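Local structure of putative isomerase (Sinorhizobium meliloti, 2PPG) at residues A169-L174 with A198-I203; A177-G182 with E206-A211; T21-K26 with E344-I349; A157-G162 with G238-E243; A233-G238 with S260-I265. The protein is a putative isomerase of unestablished function that belongs to the enolase superfamily, pairing an enolase-type N-terminal domain with a TIM-barrel-like C-terminal domain. All blocks are in the same frame, centred on the assembly; numbering follows the deposited sequence.

Contact 1: residues A169-L174 with A198-I203; sequences AKRAEL and AKEMEI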
# COMPACT_ATOMS: atom_id res chain seq x y z
N ALA A 169 -11.26 4.88 -46.43
CA ALA A 169 -10.35 4.75 -47.56
C ALA A 169 -9.75 6.09 -48.03
O ALA A 169 -8.58 6.15 -48.42
CB ALA A 169 -11.05 4.05 -48.72
N LYS A 170 -10.55 7.14 -48.01
CA LYS A 170 -10.05 8.47 -48.35
C LYS A 170 -9.03 8.96 -47.31
O LYS A 170 -8.05 9.63 -47.67
CB LYS A 170 -11.20 9.48 -48.55
CG LYS A 170 -11.76 9.47 -49.99
CD LYS A 170 -12.46 10.79 -50.40
CE LYS A 170 -14.00 10.66 -50.54
NZ LYS A 170 -14.76 11.31 -49.43
N ARG A 171 -9.23 8.61 -46.04
CA ARG A 171 -8.29 8.99 -44.99
C ARG A 171 -6.98 8.21 -45.09
O ARG A 171 -5.88 8.76 -44.91
CB ARG A 171 -8.92 8.83 -43.61
CG ARG A 171 -10.09 9.77 -43.35
CD ARG A 171 -10.50 9.74 -41.90
NE ARG A 171 -11.16 8.50 -41.52
CZ ARG A 171 -12.47 8.30 -41.58
NH1 ARG A 171 -13.27 9.27 -42.03
NH2 ARG A 171 -12.99 7.14 -41.21
N ALA A 172 -7.10 6.92 -45.40
CA ALA A 172 -5.93 6.06 -45.60
C ALA A 172 -5.10 6.61 -46.74
O ALA A 172 -3.87 6.64 -46.66
CB ALA A 172 -6.37 4.64 -45.91
N GLU A 173 -5.78 7.05 -47.79
CA GLU A 173 -5.08 7.62 -48.94
C GLU A 173 -4.33 8.89 -48.56
O GLU A 173 -3.22 9.11 -49.02
CB GLU A 173 -6.03 7.87 -50.12
CG GLU A 173 -6.12 6.69 -51.06
CD GLU A 173 -4.76 6.19 -51.52
OE1 GLU A 173 -3.98 7.02 -52.05
OE2 GLU A 173 -4.47 4.98 -51.36
N LEU A 174 -4.95 9.70 -47.71
CA LEU A 174 -4.29 10.90 -47.23
C LEU A 174 -3.03 10.51 -46.48
O LEU A 174 -1.96 11.04 -46.76
CB LEU A 174 -5.22 11.75 -46.35
CG LEU A 174 -4.67 13.17 -46.09
CD1 LEU A 174 -4.04 13.77 -47.35
CD2 LEU A 174 -5.75 14.09 -45.54
N ALA A 198 -11.44 0.16 -34.67
CA ALA A 198 -10.84 -1.13 -35.06
C ALA A 198 -10.67 -1.23 -36.57
O ALA A 198 -9.61 -1.64 -37.06
CB ALA A 198 -11.68 -2.30 -34.54
N LYS A 199 -11.71 -0.85 -37.30
CA LYS A 199 -11.68 -0.93 -38.76
C LYS A 199 -10.74 0.12 -39.31
O LYS A 199 -10.18 -0.04 -40.39
CB LYS A 199 -13.09 -0.75 -39.34
CG LYS A 199 -14.04 -1.93 -39.12
CD LYS A 199 -15.40 -1.65 -39.79
CE LYS A 199 -16.59 -2.24 -39.01
NZ LYS A 199 -16.92 -3.63 -39.41
N GLU A 200 -10.57 1.20 -38.55
CA GLU A 200 -9.70 2.31 -38.92
C GLU A 200 -8.22 1.90 -38.88
O GLU A 200 -7.44 2.25 -39.79
CB GLU A 200 -9.96 3.51 -38.02
CG GLU A 200 -9.59 4.86 -38.63
CD GLU A 200 -10.70 5.43 -39.51
OE1 GLU A 200 -11.83 4.87 -39.51
OE2 GLU A 200 -10.44 6.44 -40.20
N MSE A 201 -7.83 1.17 -37.82
CA MSE A 201 -6.48 0.62 -37.69
C MSE A 201 -6.20 -0.40 -38.78
O MSE A 201 -5.19 -0.33 -39.47
CB MSE A 201 -6.29 -0.04 -36.32
CG MSE A 201 -5.99 0.92 -35.20
SE MSE A 201 -4.18 1.71 -35.23
CE MSE A 201 -3.05 0.12 -35.36
N GLU A 202 -7.12 -1.34 -38.91
CA GLU A 202 -7.09 -2.32 -39.98
C GLU A 202 -6.68 -1.72 -41.34
O GLU A 202 -5.73 -2.19 -41.97
CB GLU A 202 -8.47 -2.97 -40.09
CG GLU A 202 -8.55 -4.20 -40.99
CD GLU A 202 -9.86 -4.94 -40.79
OE1 GLU A 202 -9.81 -6.12 -40.36
OE2 GLU A 202 -10.93 -4.34 -41.04
N ILE A 203 -7.39 -0.68 -41.77
CA ILE A 203 -7.18 -0.12 -43.10
C ILE A 203 -5.89 0.68 -43.17
O ILE A 203 -5.12 0.51 -44.12
CB ILE A 203 -8.41 0.67 -43.64
CG1 ILE A 203 -8.42 0.61 -45.17
CG2 ILE A 203 -8.42 2.12 -43.16
CD1 ILE A 203 -9.73 0.97 -45.80
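Glu200 OE2 is gripped by two N-H groups of one guanidinium, with Arg171 NE 2.6 Å away from it and Arg171 NH2 at 2.8 Å. NE meets this oxygen almost in line with its C-O bond. NH2 comes from the side of the second carboxylate oxygen and also bonds Glu200 OE1 at 3.1 Å. Arg171 therefore presents its NE-NH2 edge side-on, and with the two planes only 21° apart the salt bridge holds both flat groups against rotation. A bend in the Glu200 chain (chi2 84°) turns the carboxylate to the arginine, whose chain it crosses at about a right angle. Arg171 NH1 has its own partner, Glu165 O. Beside the ion pair lies an apolar patch of at least equal extent, in which the two branches of Ile203 divide the work: CG2 packs 4.3 Å from Ala172 CB, while CD1 comes to 4.2 Å from Ala169 CA. The segments belong to helices 168-180 and 197-208, successive outer helices of the barrel whose local axes pass 10.1 Å apart at -43°; strand 185-189 links them in sequence and supplies Phe188, which touches Glu200.

Contact 2: residues A177-G182 with E206-A211; sequences AWQAKG and ERLGPA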
# COMPACT_ATOMS: atom_id res chain seq x y z
N ALA A 177 -0.28 9.69 -48.85
CA ALA A 177 0.30 10.86 -49.50
C ALA A 177 1.42 11.46 -48.65
O ALA A 177 2.52 11.71 -49.15
CB ALA A 177 -0.77 11.89 -49.76
N TRP A 178 1.13 11.67 -47.37
CA TRP A 178 2.13 12.19 -46.44
C TRP A 178 3.24 11.19 -46.19
O TRP A 178 4.35 11.56 -45.84
CB TRP A 178 1.47 12.62 -45.14
CG TRP A 178 0.78 13.91 -45.29
CD1 TRP A 178 -0.55 14.12 -45.42
CD2 TRP A 178 1.40 15.20 -45.37
NE1 TRP A 178 -0.81 15.46 -45.56
CE2 TRP A 178 0.37 16.14 -45.53
CE3 TRP A 178 2.72 15.64 -45.32
CZ2 TRP A 178 0.62 17.51 -45.64
CZ3 TRP A 178 2.97 17.00 -45.42
CH2 TRP A 178 1.93 17.92 -45.58
N GLN A 179 2.93 9.91 -46.37
CA GLN A 179 3.96 8.88 -46.26
C GLN A 179 4.99 9.08 -47.36
O GLN A 179 6.19 9.02 -47.12
CB GLN A 179 3.34 7.47 -46.32
CG GLN A 179 4.35 6.34 -46.18
CD GLN A 179 3.70 4.96 -46.21
OE1 GLN A 179 2.79 4.71 -47.00
NE2 GLN A 179 4.18 4.06 -45.36
N ALA A 180 4.50 9.33 -48.58
CA ALA A 180 5.38 9.55 -49.72
C ALA A 180 6.21 10.83 -49.56
O ALA A 180 7.31 10.94 -50.11
CB ALA A 180 4.56 9.61 -51.01
N LYS A 181 5.69 11.78 -48.79
CA LYS A 181 6.43 13.00 -48.48
C LYS A 181 7.48 12.83 -47.37
O LYS A 181 8.15 13.79 -46.99
CB LYS A 181 5.47 14.14 -48.14
CG LYS A 181 4.88 14.83 -49.36
CD LYS A 181 3.56 15.51 -49.00
CE LYS A 181 3.09 16.43 -50.11
NZ LYS A 181 1.78 17.04 -49.76
N GLY A 182 7.64 11.61 -46.85
CA GLY A 182 8.71 11.31 -45.90
C GLY A 182 8.32 11.14 -44.44
O GLY A 182 9.19 11.13 -43.56
N GLU A 206 -3.20 -1.63 -43.34
CA GLU A 206 -3.20 -2.25 -44.65
C GLU A 206 -2.57 -1.31 -45.65
O GLU A 206 -1.64 -1.68 -46.36
CB GLU A 206 -4.62 -2.64 -45.09
CG GLU A 206 -4.67 -3.40 -46.42
CD GLU A 206 -3.91 -4.73 -46.38
OE1 GLU A 206 -3.34 -5.06 -45.31
OE2 GLU A 206 -3.89 -5.46 -47.41
N ARG A 207 -3.06 -0.07 -45.66
CA ARG A 207 -2.60 0.92 -46.63
C ARG A 207 -1.14 1.32 -46.46
O ARG A 207 -0.46 1.58 -47.46
CB ARG A 207 -3.50 2.16 -46.59
CG ARG A 207 -3.24 3.17 -47.71
CD ARG A 207 -3.45 2.56 -49.08
NE ARG A 207 -2.92 3.38 -50.17
CZ ARG A 207 -1.63 3.46 -50.48
NH1 ARG A 207 -0.74 2.79 -49.78
NH2 ARG A 207 -1.23 4.23 -51.49
N LEU A 208 -0.64 1.37 -45.23
CA LEU A 208 0.69 1.95 -45.00
C LEU A 208 1.84 0.95 -44.82
O LEU A 208 3.01 1.32 -44.97
CB LEU A 208 0.64 2.92 -43.81
CG LEU A 208 -0.41 4.02 -43.90
CD1 LEU A 208 -0.29 4.99 -42.74
CD2 LEU A 208 -0.28 4.75 -45.22
N GLY A 209 1.54 -0.29 -44.50
CA GLY A 209 2.59 -1.30 -44.36
C GLY A 209 2.95 -1.55 -42.91
O GLY A 209 2.52 -0.81 -42.02
N PRO A 210 3.77 -2.58 -42.66
CA PRO A 210 4.10 -3.05 -41.31
C PRO A 210 5.05 -2.15 -40.47
O PRO A 210 5.06 -2.28 -39.25
CB PRO A 210 4.76 -4.42 -41.56
CG PRO A 210 4.58 -4.69 -43.03
CD PRO A 210 4.44 -3.38 -43.70
N ALA A 211 5.84 -1.29 -41.11
CA ALA A 211 6.91 -0.54 -40.42
C ALA A 211 6.45 0.76 -39.75
O ALA A 211 7.05 1.22 -38.79
CB ALA A 211 8.09 -0.26 -41.38
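Gln179 and Leu208 meet where two successive helices of the beta/alpha barrel, 168-180 and 197-208, come to their C-terminal ends, and the pair illustrates how one amide can bridge neighbouring helix ends. The polar part is a single hydrogen bond from Gln179 NE2 to Leu208 O, 3.0 Å long and nearly straight, with an N-H...O angle of 170°. The donor lies in the carbonyl plane on a lone pair of the oxygen, and that oxygen is almost within the plane of the glutamine amide, so the bond fixes the rotation of the amide as well as its position. A fully stretched side chain, with CG anti to the backbone N (chi1 -179°), carries the amide over to the neighbouring helix end.

The van der Waals part comes from the leucine side chain, which runs past the glutamine in the opposite direction. Its methyl rests against the amide, with Leu208 CD2 3.5 Å from Gln179 OE1 and 4.1 Å from Gln179 CD. Both residues also rest on Phe186 of strand 185-189, and Leu208 continues onto Ala175 and Ala176 of helix 168-180.

Each helix ends on a glycine. Gly182, with positive phi, closes the first helix in a Schellman motif in which Gly182 N bonds Gln179 O at 3.0 Å. Gly209, also at positive phi, leads the chain away from the second helix just beyond the carbonyl that accepts the amide. Close to that bond, Leu208 CB stands 4.0 Å from Gln179 NE2.

Contact 3: residues T21-K26 with E344-I349; sequences TPYLGK and EFQHSI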
# COMPACT_ATOMS: atom_id res chain seq x y z
N THR A 21 -12.69 24.17 -44.25
CA THR A 21 -13.41 23.15 -43.51
C THR A 21 -13.10 23.32 -42.02
O THR A 21 -11.93 23.35 -41.63
CB THR A 21 -13.01 21.73 -43.96
OG1 THR A 21 -12.91 21.69 -45.39
CG2 THR A 21 -14.03 20.71 -43.50
N PRO A 22 -14.15 23.45 -41.19
CA PRO A 22 -13.97 23.52 -39.73
C PRO A 22 -13.11 22.36 -39.21
O PRO A 22 -13.23 21.23 -39.69
CB PRO A 22 -15.40 23.41 -39.20
CG PRO A 22 -16.24 23.98 -40.29
CD PRO A 22 -15.56 23.58 -41.57
N TYR A 23 -12.26 22.66 -38.23
CA TYR A 23 -11.30 21.71 -37.66
C TYR A 23 -11.90 20.32 -37.38
O TYR A 23 -13.06 20.21 -36.99
CB TYR A 23 -10.68 22.30 -36.38
CG TYR A 23 -9.63 21.44 -35.70
CD1 TYR A 23 -8.30 21.46 -36.12
CD2 TYR A 23 -9.97 20.62 -34.62
CE1 TYR A 23 -7.35 20.67 -35.50
CE2 TYR A 23 -9.02 19.83 -34.00
CZ TYR A 23 -7.71 19.86 -34.44
OH TYR A 23 -6.77 19.08 -33.81
N LEU A 24 -11.10 19.28 -37.61
CA LEU A 24 -11.46 17.90 -37.26
C LEU A 24 -12.47 17.28 -38.23
O LEU A 24 -12.92 16.15 -38.04
CB LEU A 24 -11.97 17.83 -35.81
CG LEU A 24 -11.80 16.60 -34.92
CD1 LEU A 24 -11.41 17.03 -33.53
CD2 LEU A 24 -13.07 15.76 -34.89
N GLY A 25 -12.82 18.02 -39.28
CA GLY A 25 -13.76 17.53 -40.29
C GLY A 25 -15.09 18.26 -40.33
O GLY A 25 -15.33 19.17 -39.54
N LYS A 26 -15.95 17.85 -41.27
CA LYS A 26 -17.27 18.45 -41.45
C LYS A 26 -18.24 18.03 -40.35
O LYS A 26 -18.17 16.90 -39.86
CB LYS A 26 -17.84 18.08 -42.83
CG LYS A 26 -17.05 18.64 -44.00
CD LYS A 26 -17.71 18.32 -45.34
CE LYS A 26 -16.86 18.81 -46.51
NZ LYS A 26 -17.42 18.40 -47.84
N GLU A 344 4.14 16.17 -32.37
CA GLU A 344 2.95 16.23 -33.23
C GLU A 344 3.10 17.28 -34.34
O GLU A 344 3.67 18.35 -34.12
CB GLU A 344 1.71 16.53 -32.39
CG GLU A 344 0.40 16.40 -33.15
CD GLU A 344 -0.84 16.65 -32.30
OE1 GLU A 344 -0.73 17.29 -31.23
OE2 GLU A 344 -1.93 16.21 -32.71
N PHE A 345 2.59 16.96 -35.52
CA PHE A 345 2.60 17.89 -36.64
C PHE A 345 1.24 17.94 -37.34
O PHE A 345 0.83 16.99 -38.03
CB PHE A 345 3.72 17.52 -37.62
CG PHE A 345 3.64 18.21 -38.96
CD1 PHE A 345 3.67 19.61 -39.06
CD2 PHE A 345 3.58 17.47 -40.13
CE1 PHE A 345 3.63 20.23 -40.30
CE2 PHE A 345 3.54 18.10 -41.37
CZ PHE A 345 3.56 19.47 -41.46
N GLN A 346 0.55 19.06 -37.12
CA GLN A 346 -0.70 19.37 -37.78
C GLN A 346 -0.42 19.97 -39.15
O GLN A 346 -0.35 21.19 -39.30
CB GLN A 346 -1.49 20.39 -36.94
CG GLN A 346 -1.76 19.98 -35.49
CD GLN A 346 -3.10 19.30 -35.32
OE1 GLN A 346 -3.93 19.31 -36.22
NE2 GLN A 346 -3.32 18.70 -34.15
N HIS A 347 -0.24 19.11 -40.14
CA HIS A 347 -0.03 19.53 -41.52
C HIS A 347 -1.08 20.53 -42.01
O HIS A 347 -0.75 21.56 -42.60
CB HIS A 347 -0.01 18.30 -42.42
CG HIS A 347 -1.21 17.43 -42.26
ND1 HIS A 347 -2.26 17.46 -43.16
CD2 HIS A 347 -1.57 16.57 -41.29
CE1 HIS A 347 -3.20 16.62 -42.75
NE2 HIS A 347 -2.81 16.07 -41.62
N SER A 348 -2.34 20.23 -41.75
CA SER A 348 -3.47 21.04 -42.22
C SER A 348 -3.48 22.47 -41.66
O SER A 348 -4.18 23.34 -42.18
CB SER A 348 -4.78 20.31 -41.90
OG SER A 348 -4.68 19.63 -40.65
N ILE A 349 -2.71 22.70 -40.59
CA ILE A 349 -2.57 24.03 -39.99
C ILE A 349 -1.25 24.68 -40.41
O ILE A 349 -1.22 25.83 -40.82
CB ILE A 349 -2.64 23.97 -38.44
CG1 ILE A 349 -4.00 23.45 -37.97
CG2 ILE A 349 -2.35 25.34 -37.82
CD1 ILE A 349 -3.97 22.84 -36.57
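Where the loop that follows strand 7-17 comes up against the C-terminal end of strand 343-345, Tyr23 meets Gln346 and Ile349. The tyrosine rides on a type II beta turn from Pro22 to Gly25, closed by Gly25 N bonding Pro22 O at 3.3 Å, and its backbone oxygen is held by Arg41. A chi1 of -178° swings the ring away from its own N, out of the turn and toward the barrel. Gln346 OE1 comes to the ring edge, near its plane, 3.8 Å from Tyr23 CE1, and the amide is turned 38° against the ring. Tyr23 OH lies 3.5 Å from Gln346 NE2, a nitrogen whose firm partner is Ala319 O. In the enolase superfamily a loop of the N-terminal domain typically closes over the mouth of the barrel, and the position of segment 21-26 is consistent with that role. On the barrel side, Gln346 centres an inverse gamma turn and occupies the N-cap position of helix 347-350. Its chain bends at chi2 (-93°) and crosses that of the tyrosine at about a right angle. Within the first turn of the helix, Ile349 CD1 adds apolar packing at 4.2 Å from Tyr23 CE1.

Contact 4: residues A157-G162 with G238-E243; sequences AAYISG and GLWFAE
One face of the Tyr159 ring receives the edge of the Trp240 six-membered ring in a T-shaped (edge-to-face) stack, with centroids 5.3 Å apart and planes at 87°. Two indole atoms do the touching: Trp240 CH2 lies 3.7 Å from Tyr159 CD2, and Trp240 CZ3 sits over the tyrosine face, 3.9 Å from Tyr159 CG. The indole in turn has Phe241 on one of its own faces, where Phe241 CD2 sits centrally over the indole, 3.5 Å from its plane. At the edge of the phenyl ring, near its plane, comes the tyrosine hydroxyl, with Tyr159 OH 4.0 Å from Phe241 CZ.

This chain of three rings spans part of the interior of a beta/alpha barrel. Strands 155-161 and 241-243 are not neighbours in the barrel wall; strands 185-189 and 213-217 stand between them, so side chains alone make the contact. Tyr159 and Phe241 both point from their strands into this interior, where their side chains meet at about a right angle.

Toward the C-terminal end of strand 241-243 the character becomes polar. Glu243 OE2 stands close to carboxylates of Asp217 and Glu269, reminiscent of the acidic cluster that holds a divalent metal in other members of the superfamily. Lys187 NZ connects this region to the rings: it is hydrogen-bonded to Tyr159 OH and salt-bridged to Glu243 OE1, two oxygens that themselves stand 4.4 Å apart.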
# COMPACT_ATOMS: atom_id res chain seq x y z
N ALA A 157 11.83 14.52 -34.95
CA ALA A 157 10.88 13.69 -35.68
C ALA A 157 9.47 14.24 -35.50
O ALA A 157 9.10 14.70 -34.41
CB ALA A 157 10.98 12.23 -35.23
N ALA A 158 8.69 14.24 -36.58
CA ALA A 158 7.32 14.76 -36.54
C ALA A 158 6.38 13.62 -36.87
O ALA A 158 6.75 12.69 -37.57
CB ALA A 158 7.17 15.87 -37.54
N TYR A 159 5.16 13.68 -36.37
CA TYR A 159 4.17 12.71 -36.85
C TYR A 159 2.95 13.43 -37.36
O TYR A 159 2.56 14.47 -36.82
CB TYR A 159 3.80 11.68 -35.79
CG TYR A 159 2.99 12.18 -34.61
CD1 TYR A 159 1.61 12.29 -34.69
CD2 TYR A 159 3.60 12.49 -33.40
CE1 TYR A 159 0.86 12.72 -33.63
CE2 TYR A 159 2.86 12.92 -32.33
CZ TYR A 159 1.48 13.03 -32.45
OH TYR A 159 0.71 13.46 -31.39
N ILE A 160 2.37 12.88 -38.42
CA ILE A 160 1.16 13.38 -39.04
C ILE A 160 -0.03 13.15 -38.13
O ILE A 160 -0.32 12.02 -37.74
CB ILE A 160 0.90 12.67 -40.38
CG1 ILE A 160 2.02 12.98 -41.36
CG2 ILE A 160 -0.45 13.10 -40.95
CD1 ILE A 160 1.96 14.40 -41.87
N SER A 161 -0.71 14.24 -37.80
CA SER A 161 -1.86 14.20 -36.91
C SER A 161 -3.07 14.65 -37.68
O SER A 161 -3.01 15.63 -38.42
CB SER A 161 -1.64 15.16 -35.75
OG SER A 161 -2.66 15.00 -34.78
N GLY A 162 -4.18 13.93 -37.50
CA GLY A 162 -5.43 14.29 -38.15
C GLY A 162 -5.50 14.02 -39.64
O GLY A 162 -4.62 14.42 -40.42
N GLY A 238 -1.23 -3.24 -34.43
CA GLY A 238 0.05 -2.60 -34.11
C GLY A 238 -0.11 -1.16 -33.65
O GLY A 238 0.13 -0.23 -34.42
N LEU A 239 -0.49 -0.99 -32.39
CA LEU A 239 -0.82 0.34 -31.86
C LEU A 239 0.38 1.00 -31.17
O LEU A 239 0.93 0.47 -30.21
CB LEU A 239 -2.05 0.27 -30.93
CG LEU A 239 -2.72 1.55 -30.40
CD1 LEU A 239 -3.20 2.52 -31.48
CD2 LEU A 239 -3.85 1.20 -29.46
N TRP A 240 0.78 2.15 -31.71
CA TRP A 240 1.88 2.97 -31.19
C TRP A 240 1.53 3.55 -29.82
O TRP A 240 2.21 3.25 -28.83
CB TRP A 240 2.17 4.09 -32.19
CG TRP A 240 3.29 5.02 -31.83
CD1 TRP A 240 4.34 4.77 -30.98
CD2 TRP A 240 3.48 6.34 -32.34
NE1 TRP A 240 5.16 5.87 -30.91
CE2 TRP A 240 4.66 6.84 -31.74
CE3 TRP A 240 2.77 7.15 -33.23
CZ2 TRP A 240 5.15 8.13 -32.01
CZ3 TRP A 240 3.26 8.43 -33.50
CH2 TRP A 240 4.43 8.90 -32.89
N PHE A 241 0.49 4.36 -29.74
CA PHE A 241 0.02 4.81 -28.43
C PHE A 241 -1.45 5.20 -28.34
O PHE A 241 -2.06 5.60 -29.33
CB PHE A 241 0.92 5.92 -27.87
CG PHE A 241 0.89 7.22 -28.64
CD1 PHE A 241 -0.17 8.12 -28.50
CD2 PHE A 241 1.95 7.59 -29.46
CE1 PHE A 241 -0.18 9.34 -29.19
CE2 PHE A 241 1.96 8.81 -30.15
CZ PHE A 241 0.89 9.68 -30.02
N ALA A 242 -2.01 5.06 -27.14
CA ALA A 242 -3.37 5.51 -26.85
C ALA A 242 -3.30 6.87 -26.17
O ALA A 242 -2.67 7.02 -25.13
CB ALA A 242 -4.05 4.52 -25.96
N GLU A 243 -3.94 7.87 -26.76
CA GLU A 243 -3.98 9.22 -26.20
C GLU A 243 -5.36 9.51 -25.61
O GLU A 243 -6.38 9.08 -26.15
CB GLU A 243 -3.62 10.24 -27.29
CG GLU A 243 -4.06 11.68 -27.00
CD GLU A 243 -3.54 12.68 -28.02
OE1 GLU A 243 -2.61 12.33 -28.77
OE2 GLU A 243 -4.06 13.82 -28.07

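Contact 5: residues A233-G238 with S260-I265; sequences AMEPHG and SVSTAI
Glu235 and Thr263 form the tight part of this contact, with Thr263 OG1 giving its proton to Glu235 OE2 over 2.7 Å. The hydroxyl comes from above the carboxylate, 36° out of its plane, and is close enough to the glutamate chain to lie 3.3 Å from Glu235 CG. A chi1 of -65° sets Thr263 OG1 beside its own backbone N, and hydroxyl and N-H face the same oxygen; the bond from Thr263 N to Glu235 OE2 is weak, at 3.4 Å. A single carboxylate oxygen thus serves both the hydroxyl and the main chain of one residue. The glutamate chain, extended beyond CG, reaches across to that site, and Val261 CB packs against the same oxygen at 3.9 Å.

The looser side is at Ser262, which is partly exposed. Its hydroxyl makes only a weak, long bond, Ser262 OG to Glu235 OE2 at 3.5 Å, and little of the residue is covered by the glutamate. This side lies toward the protein surface, where Lys232 of a second subunit packs on Ser262.

Glu235 lies at the C-terminal end of helix 224-234 and Thr263 near the start of strand 264-267. The contact therefore ties one helix-to-strand connection to the next, at the N-terminal ends of the strands, in the repeating beta/alpha order of a TIM-type barrel.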
# COMPACT_ATOMS: atom_id res chain seq x y z
N ALA A 233 -8.80 -3.99 -29.13
CA ALA A 233 -9.36 -4.30 -30.44
C ALA A 233 -8.42 -3.82 -31.54
O ALA A 233 -8.40 -4.38 -32.64
CB ALA A 233 -10.73 -3.66 -30.59
N MSE A 234 -7.64 -2.79 -31.23
CA MSE A 234 -6.74 -2.14 -32.16
C MSE A 234 -5.34 -2.76 -32.14
O MSE A 234 -4.59 -2.61 -33.10
CB MSE A 234 -6.61 -0.66 -31.82
CG MSE A 234 -7.78 0.20 -32.24
SE MSE A 234 -7.50 2.11 -31.83
CE MSE A 234 -7.74 2.05 -29.91
N GLU A 235 -5.00 -3.42 -31.05
CA GLU A 235 -3.64 -3.94 -30.83
C GLU A 235 -3.15 -5.00 -31.82
O GLU A 235 -1.97 -4.99 -32.18
CB GLU A 235 -3.44 -4.40 -29.38
CG GLU A 235 -3.02 -3.28 -28.43
CD GLU A 235 -3.08 -3.65 -26.95
OE1 GLU A 235 -4.06 -4.28 -26.52
OE2 GLU A 235 -2.16 -3.29 -26.19
N PRO A 236 -4.02 -5.93 -32.26
CA PRO A 236 -3.54 -6.85 -33.30
C PRO A 236 -2.99 -6.14 -34.55
O PRO A 236 -2.14 -6.70 -35.25
CB PRO A 236 -4.78 -7.69 -33.65
CG PRO A 236 -5.95 -6.97 -33.03
CD PRO A 236 -5.40 -6.23 -31.86
N HIS A 237 -3.46 -4.92 -34.80
CA HIS A 237 -2.98 -4.11 -35.92
C HIS A 237 -1.69 -3.30 -35.67
O HIS A 237 -1.12 -2.74 -36.61
CB HIS A 237 -4.10 -3.22 -36.43
CG HIS A 237 -5.34 -3.98 -36.77
ND1 HIS A 237 -5.37 -4.92 -37.77
CD2 HIS A 237 -6.57 -3.98 -36.21
CE1 HIS A 237 -6.57 -5.46 -37.82
NE2 HIS A 237 -7.32 -4.90 -36.89
N GLY A 238 -1.23 -3.24 -34.43
CA GLY A 238 0.05 -2.60 -34.11
C GLY A 238 -0.11 -1.16 -33.65
O GLY A 238 0.13 -0.23 -34.42
N SER A 260 -3.71 -2.41 -17.70
CA SER A 260 -4.44 -3.50 -18.35
C SER A 260 -4.03 -3.78 -19.80
O SER A 260 -4.49 -4.76 -20.38
CB SER A 260 -5.94 -3.25 -18.28
OG SER A 260 -6.36 -3.02 -16.95
N VAL A 261 -3.20 -2.94 -20.39
CA VAL A 261 -2.79 -3.12 -21.79
C VAL A 261 -1.29 -2.89 -21.94
O VAL A 261 -0.69 -2.12 -21.20
CB VAL A 261 -3.55 -2.16 -22.73
CG1 VAL A 261 -5.01 -2.53 -22.79
CG2 VAL A 261 -3.38 -0.70 -22.29
N SER A 262 -0.66 -3.56 -22.90
CA SER A 262 0.78 -3.36 -23.07
C SER A 262 1.09 -2.03 -23.78
O SER A 262 2.21 -1.54 -23.73
CB SER A 262 1.42 -4.54 -23.78
OG SER A 262 0.79 -4.74 -25.03
N THR A 263 0.07 -1.46 -24.43
CA THR A 263 0.19 -0.21 -25.18
C THR A 263 0.50 0.99 -24.29
O THR A 263 -0.09 1.18 -23.21
CB THR A 263 -1.11 0.11 -25.93
OG1 THR A 263 -1.34 -0.88 -26.93
CG2 THR A 263 -1.05 1.49 -26.60
N ALA A 264 1.43 1.81 -24.78
CA ALA A 264 1.85 3.02 -24.12
C ALA A 264 0.67 4.01 -24.03
O ALA A 264 -0.07 4.18 -24.98
CB ALA A 264 2.99 3.61 -24.87
N ILE A 265 0.49 4.63 -22.86
CA ILE A 265 -0.63 5.53 -22.65
C ILE A 265 -0.14 6.96 -22.61
O ILE A 265 0.78 7.27 -21.86
CB ILE A 265 -1.38 5.23 -21.32
CG1 ILE A 265 -2.00 3.83 -21.34
CG2 ILE A 265 -2.45 6.27 -21.06
CD1 ILE A 265 -2.77 3.52 -22.56

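Taken together, the five contacts show how chemistry follows position in a beta/alpha barrel. Contacts 1 and 2 join the same helices, 168-180 and 197-208, on the barrel's outer layer; contact 1, buried, pairs a salt bridge with Ile203 packing, contact 2, partly buried, relies on a neutral amide, and the salt bridge between Glu173 and Arg207 connects them. Contact 4 is buried inside the barrel and largely aromatic. Contact 5, partly buried near a second subunit, shares Gly238 with it, and Ala242 N lies 3.0 Å from Ala264 O between their neighbouring strands. Contact 3, also buried, alone brings in the loop after strand 7-17; its barrel half adjoins contact 4, where Glu344 probably bonds Ser161.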